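Local structure of BluB-like flavoprotein (Clostridium difficile 630, 3EO8) at residues A[65-70]-A[166-171]; A[70-75]-A[81-86]. The protein binds flavin mononucleotide and, as a member of the nitroreductase family, probably works as a flavin-dependent oxidoreductase. All coordinates share one frame; numbering follows the deposited sequence.

Contact 1 (A[65-70]-A[166-171]). With ACT (acetate ion), chain I.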
loop_
_atom_site.group_PDB
_atom_site.type_symbol
_atom_site.label_atom_id
_atom_site.label_comp_id
_atom_site.label_asym_id
_atom_site.label_seq_id
_atom_site.Cartn_x
_atom_site.Cartn_y
_atom_site.Cartn_z
ATOM N N THR A 65 -14.995 0.978 20.817
ATOM C CA THR A 65 -15.237 1.868 21.976
ATOM C C THR A 65 -14.671 1.318 23.288
ATOM O O THR A 65 -13.983 2.036 24.055
ATOM C CB THR A 65 -16.736 2.147 22.096
ATOM O OG1 THR A 65 -17.165 2.848 20.926
ATOM C CG2 THR A 65 -17.029 2.973 23.366
ATOM N N LYS A 66 -14.898 0.036 23.546
ATOM C CA LYS A 66 -14.460 -0.562 24.784
ATOM C C LYS A 66 -12.942 -0.537 24.877
ATOM O O LYS A 66 -12.370 -0.226 25.920
ATOM C CB LYS A 66 -14.985 -1.991 24.868
ATOM C CG LYS A 66 -14.689 -2.693 26.158
ATOM C CD LYS A 66 -15.260 -4.075 26.149
ATOM C CE LYS A 66 -14.981 -4.796 27.462
ATOM N NZ LYS A 66 -15.818 -6.023 27.510
ATOM N N LYS A 67 -12.279 -0.887 23.792
ATOM C CA LYS A 67 -10.812 -0.852 23.750
ATOM C C LYS A 67 -10.324 0.589 23.892
ATOM O O LYS A 67 -9.393 0.853 24.615
ATOM C CB LYS A 67 -10.294 -1.460 22.442
ATOM C CG LYS A 67 -8.815 -1.851 22.475
ATOM C CD LYS A 67 -8.585 -3.178 23.191
ATOM C CE LYS A 67 -7.098 -3.523 23.170
ATOM N NZ LYS A 67 -6.804 -4.939 23.593
ATOM N N GLN A 68 -10.960 1.503 23.158
ATOM C CA GLN A 68 -10.685 2.953 23.313
ATOM C C GLN A 68 -10.772 3.414 24.758
ATOM O O GLN A 68 -9.922 4.160 25.226
ATOM C CB GLN A 68 -11.673 3.792 22.502
ATOM C CG GLN A 68 -11.445 5.285 22.605
ATOM C CD GLN A 68 -12.714 6.051 22.302
ATOM O OE1 GLN A 68 -13.819 5.513 22.454
ATOM N NE2 GLN A 68 -12.569 7.314 21.910
ATOM N N GLN A 69 -11.811 2.986 25.466
ATOM C CA GLN A 69 -11.988 3.443 26.826
ATOM C C GLN A 69 -10.870 2.958 27.761
ATOM O O GLN A 69 -10.479 3.682 28.666
ATOM C CB GLN A 69 -13.351 3.042 27.338
ATOM C CG GLN A 69 -14.495 3.760 26.643
ATOM C CD GLN A 69 -14.542 5.261 26.887
ATOM O OE1 GLN A 69 -14.205 5.749 27.959
ATOM N NE2 GLN A 69 -14.985 5.996 25.879
ATOM N N GLU A 70 -10.359 1.746 27.541
ATOM C CA GLU A 70 -9.244 1.238 28.331
ATOM C C GLU A 70 -8.028 2.138 28.167
ATOM O O GLU A 70 -7.316 2.395 29.150
ATOM C CB GLU A 70 -8.876 -0.189 27.904
ATOM C CG GLU A 70 -9.988 -1.201 28.065
ATOM C CD GLU A 70 -9.627 -2.554 27.446
ATOM O OE1 GLU A 70 -8.461 -2.713 26.980
ATOM O OE2 GLU A 70 -10.514 -3.448 27.456
ATOM N N GLN A 166 -8.956 2.025 13.588
ATOM C CA GLN A 166 -9.528 1.057 14.518
ATOM C C GLN A 166 -8.549 -0.009 15.012
ATOM O O GLN A 166 -8.913 -0.807 15.874
ATOM C CB GLN A 166 -10.716 0.347 13.849
ATOM C CG GLN A 166 -10.352 -0.663 12.769
ATOM C CD GLN A 166 -9.878 -0.039 11.464
ATOM O OE1 GLN A 166 -10.187 1.120 11.169
ATOM N NE2 GLN A 166 -9.141 -0.820 10.648
ATOM N N ASN A 167 -7.351 -0.076 14.444
ATOM C CA ASN A 167 -6.560 -1.308 14.536
ATOM C C ASN A 167 -5.924 -1.585 15.894
ATOM O O ASN A 167 -5.497 -2.709 16.122
ATOM C CB ASN A 167 -5.504 -1.411 13.419
ATOM C CG ASN A 167 -6.110 -1.741 12.046
ATOM O OD1 ASN A 167 -7.210 -2.262 11.932
ATOM N ND2 ASN A 167 -5.373 -1.423 11.005
ATOM N N TYR A 168 -5.923 -0.625 16.811
ATOM C CA TYR A 168 -5.602 -0.935 18.213
ATOM C C TYR A 168 -6.629 -1.945 18.795
ATOM O O TYR A 168 -6.354 -2.570 19.829
ATOM C CB TYR A 168 -5.477 0.314 19.127
ATOM C CG TYR A 168 -6.683 1.223 19.134
ATOM C CD1 TYR A 168 -7.846 0.875 19.810
ATOM C CD2 TYR A 168 -6.675 2.427 18.439
ATOM C CE1 TYR A 168 -8.954 1.683 19.791
ATOM C CE2 TYR A 168 -7.771 3.250 18.438
ATOM C CZ TYR A 168 -8.922 2.871 19.089
ATOM O OH TYR A 168 -10.035 3.693 19.076
ATOM N N ALA A 169 -7.774 -2.098 18.127
ATOM C CA ALA A 169 -8.810 -3.070 18.509
ATOM C C ALA A 169 -9.033 -4.185 17.466
ATOM O O ALA A 169 -10.053 -4.863 17.486
ATOM C CB ALA A 169 -10.135 -2.355 18.747
ATOM N N ALA A 170 -8.075 -4.382 16.586
ATOM C CA ALA A 170 -8.211 -5.363 15.504
ATOM C C ALA A 170 -8.521 -6.768 16.015
ATOM O O ALA A 170 -9.397 -7.458 15.458
ATOM C CB ALA A 170 -6.960 -5.361 14.620
ATOM N N ASP A 171 -7.808 -7.208 17.046
ATOM C CA ASP A 171 -8.045 -8.535 17.570
ATOM C C ASP A 171 -9.476 -8.710 18.044
ATOM O O ASP A 171 -10.098 -9.765 17.861
ATOM C CB ASP A 171 -7.139 -8.832 18.753
ATOM C CG ASP A 171 -5.663 -8.923 18.394
ATOM O OD1 ASP A 171 -5.278 -8.695 17.226
ATOM O OD2 ASP A 171 -4.857 -9.234 19.322
HETATM C C ACT I . -5.326 -5.811 19.631
HETATM O O ACT I . -5.762 -5.851 18.467
HETATM O OXT ACT I . -6.195 -5.773 20.542
HETATM C CH3 ACT I . -3.846 -5.796 19.929
#
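Lys-67 runs along the edge of the Tyr-168 ring, its CG lying in the ring plane 3.9 Å from CD1, and the two side chains run antiparallel. A trans first torsion (chi1 -163°) followed by a bend at chi2 of 79° carries the lysine chain past the start of helix 170-181, with CE 3.6 Å from the carbonyl O of Tyr-168. Closer to the backbone, CB of Lys-67 meets CB of Ala-169, the N-cap residue, at 3.8 Å. Lys-67 NZ forms a salt bridge with Glu-172 and donates to OXT of an acetate ion at 3.2 Å. The other acetate oxygen, O, takes a nearly straight hydrogen bond of 2.8 Å from the backbone N of Asp-171 (168°). The anion, probably from the crystallisation liquor, lies between the lysine and the first helical turn, whose dipole would be expected to help. Asp-171 OD1, 3.1 Å from acetate O, would probably disfavour two full charges unless the lysine and helix start offset them. Further along the ring, Tyr-168 OH is 3.8 Å from CB of Gln-68, whose chain runs alongside in the same direction, its amide turned only modestly from the ring plane. Helix 54-75 packs against the turn joining strand 159-163 to helix 170-181; Val-90 of helix 80-93 touches both Gln-68 and Tyr-168, and Leu-132 of the second subunit packs on the tyrosine.

Contact 2 (A[70-75]-A[81-86])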
loop_
_atom_site.group_PDB
_atom_site.type_symbol
_atom_site.label_atom_id
_atom_site.label_comp_id
_atom_site.label_asym_id
_atom_site.label_seq_id
_atom_site.Cartn_x
_atom_site.Cartn_y
_atom_site.Cartn_z
ATOM N N GLU A 70 -10.359 1.746 27.541
ATOM C CA GLU A 70 -9.244 1.238 28.331
ATOM C C GLU A 70 -8.028 2.138 28.167
ATOM O O GLU A 70 -7.316 2.395 29.150
ATOM C CB GLU A 70 -8.876 -0.189 27.904
ATOM C CG GLU A 70 -9.988 -1.201 28.065
ATOM C CD GLU A 70 -9.627 -2.554 27.446
ATOM O OE1 GLU A 70 -8.461 -2.713 26.980
ATOM O OE2 GLU A 70 -10.514 -3.448 27.456
ATOM N N ILE A 71 -7.806 2.628 26.942
ATOM C CA ILE A 71 -6.722 3.577 26.675
ATOM C C ILE A 71 -7.009 4.951 27.330
ATOM O O ILE A 71 -6.156 5.481 28.020
ATOM C CB ILE A 71 -6.446 3.751 25.170
ATOM C CG1 ILE A 71 -6.018 2.407 24.539
ATOM C CG2 ILE A 71 -5.402 4.781 24.988
ATOM C CD1 ILE A 71 -6.092 2.354 22.988
ATOM N N LEU A 72 -8.231 5.469 27.162
ATOM C CA LEU A 72 -8.614 6.773 27.701
ATOM C C LEU A 72 -8.461 6.910 29.225
ATOM O O LEU A 72 -8.010 7.948 29.728
ATOM C CB LEU A 72 -10.060 7.125 27.279
ATOM C CG LEU A 72 -10.221 7.568 25.834
ATOM C CD1 LEU A 72 -11.693 7.671 25.453
ATOM C CD2 LEU A 72 -9.500 8.898 25.547
ATOM N N VAL A 73 -8.875 5.897 29.979
ATOM C CA VAL A 73 -8.767 5.967 31.437
ATOM C C VAL A 73 -7.312 6.054 31.871
ATOM O O VAL A 73 -7.005 6.632 32.913
ATOM C CB VAL A 73 -9.448 4.784 32.164
ATOM C CG1 VAL A 73 -10.957 4.888 32.048
ATOM C CG2 VAL A 73 -8.929 3.449 31.643
ATOM N N GLU A 74 -6.402 5.501 31.087
ATOM C CA GLU A 74 -4.974 5.694 31.398
ATOM C C GLU A 74 -4.432 7.053 30.882
ATOM O O GLU A 74 -3.578 7.664 31.526
ATOM C CB GLU A 74 -4.148 4.562 30.819
ATOM C CG GLU A 74 -4.602 3.202 31.289
ATOM C CD GLU A 74 -4.474 2.973 32.775
ATOM O OE1 GLU A 74 -3.595 3.579 33.423
ATOM O OE2 GLU A 74 -5.255 2.140 33.282
HETATM N N MSE A 75 -4.909 7.499 29.731
HETATM C CA MSE A 75 -4.469 8.764 29.149
HETATM C C MSE A 75 -4.868 9.911 30.061
HETATM O O MSE A 75 -4.105 10.872 30.215
HETATM C CB MSE A 75 -5.085 9.011 27.780
HETATM C CG MSE A 75 -4.475 8.185 26.629
HETATM SE SE MSE A 75 -5.269 8.620 24.978
HETATM C CE MSE A 75 -4.206 10.231 24.593
ATOM N N ASP A 81 -6.128 16.733 28.227
ATOM C CA ASP A 81 -6.322 17.363 26.917
ATOM C C ASP A 81 -6.008 16.383 25.790
ATOM O O ASP A 81 -6.748 16.284 24.791
ATOM C CB ASP A 81 -5.451 18.608 26.726
ATOM C CG ASP A 81 -5.710 19.288 25.379
ATOM O OD1 ASP A 81 -6.838 19.808 25.177
ATOM O OD2 ASP A 81 -4.823 19.250 24.500
ATOM N N LYS A 82 -4.914 15.651 25.950
ATOM C CA LYS A 82 -4.569 14.640 24.975
ATOM C C LYS A 82 -5.634 13.543 24.944
ATOM O O LYS A 82 -6.017 13.103 23.860
ATOM C CB LYS A 82 -3.197 14.057 25.243
ATOM C CG LYS A 82 -2.078 14.961 24.753
ATOM C CD LYS A 82 -0.716 14.422 25.143
ATOM C CE LYS A 82 0.408 15.361 24.683
ATOM N NZ LYS A 82 1.689 15.068 25.388
ATOM N N ALA A 83 -6.135 13.124 26.110
ATOM C CA ALA A 83 -7.272 12.162 26.114
ATOM C C ALA A 83 -8.478 12.744 25.365
ATOM O O ALA A 83 -9.111 12.067 24.520
ATOM C CB ALA A 83 -7.663 11.773 27.531
ATOM N N ASN A 84 -8.793 14.005 25.646
ATOM C CA ASN A 84 -9.895 14.681 24.933
ATOM C C ASN A 84 -9.697 14.773 23.444
ATOM O O ASN A 84 -10.666 14.611 22.679
ATOM C CB ASN A 84 -10.134 16.086 25.510
ATOM C CG ASN A 84 -10.883 16.054 26.833
ATOM O OD1 ASN A 84 -11.487 15.048 27.191
ATOM N ND2 ASN A 84 -10.855 17.171 27.563
ATOM N N ARG A 85 -8.472 15.036 23.000
ATOM C CA ARG A 85 -8.198 15.019 21.573
ATOM C C ARG A 85 -8.490 13.619 20.992
ATOM O O ARG A 85 -9.081 13.490 19.905
ATOM C CB ARG A 85 -6.762 15.512 21.272
ATOM C CG ARG A 85 -6.636 17.050 21.379
ATOM C CD ARG A 85 -5.263 17.660 20.930
ATOM N NE ARG A 85 -5.140 19.020 21.503
ATOM C CZ ARG A 85 -4.525 20.072 20.936
ATOM N NH1 ARG A 85 -3.927 19.993 19.742
ATOM N NH2 ARG A 85 -4.514 21.235 21.579
ATOM N N PHE A 86 -8.158 12.578 21.734
ATOM C CA PHE A 86 -8.440 11.193 21.269
ATOM C C PHE A 86 -9.947 10.857 21.255
ATOM O O PHE A 86 -10.424 10.182 20.338
ATOM C CB PHE A 86 -7.675 10.195 22.129
ATOM C CG PHE A 86 -7.684 8.780 21.615
ATOM C CD1 PHE A 86 -7.307 8.492 20.332
ATOM C CD2 PHE A 86 -8.006 7.723 22.463
ATOM C CE1 PHE A 86 -7.260 7.157 19.885
ATOM C CE2 PHE A 86 -7.958 6.416 22.022
ATOM C CZ PHE A 86 -7.595 6.145 20.722
#
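A helical hairpin is formed here by the last turns of helix 54-75 and the first turns of helix 80-93, whose local axes approach to 9.0 Å at 157°, close to antiparallel. Met-75, present as selenomethionine, and Ala-83 mark the nearest backbone approach, their CA atoms 5.3 Å apart; the small alanine lets CB of Met-75 come within 3.8 Å of CB of Ala-83. Beyond CB, the methionine chain stays extended to SE and then turns at chi3 (82°), which brings CE to 3.5 Å from the carbonyl O of Lys-82. The selenium itself makes a Met-aromatic contact with Phe-86, 4.6 Å from the ring centroid and at an oblique 45° from the ring normal. Leu-72 reaches the same ring differently: its CD2 lies in the ring plane at the edge, 3.6 Å from CD2 of Phe-86. This methyl also sits 3.4 Å from the carbonyl O of Ala-83, wedged between the alanine and the phenylalanine one turn further on. Ile-71 adds a looser apolar contact, its CG2 4.2 Å from CE2 of Phe-86. From the second subunit, Leu-121 packs on Met-75 and Lys-82, and Glu-118 on Phe-86, so the hairpin takes part in the dimer interface. Ile-71 and Met-75, four apart, and Ala-83 and Phe-86, three apart, point across the gap, and Leu-72 reaches in with its end; this pairing of adjacent antiparallel helices over a short connection is an alpha-alpha hairpin.

Overall arrangement
Both contacts use helix 54-75 and share Glu-70; their centres are about 12 Å apart, and contact 2 is nested in the chain between the two segments of contact 1. Phe-86 joins them: its CZ is 3.7 Å from CE2 of Tyr-168, and its CE2 is 3.7 Å from CG of Gln-68. Ile-71 makes a second bridge, its CD1 reaching to 3.9 Å from CD1 of Tyr-168. The result is continuous packing from the helical hairpin to the turn before helix 170-181. Bound flavin mononucleotide lies about 9 Å from the side chain of Tyr-168 and about 10 Å from that of Phe-86, both close to Ser-165 of the FMN site without touching the flavin.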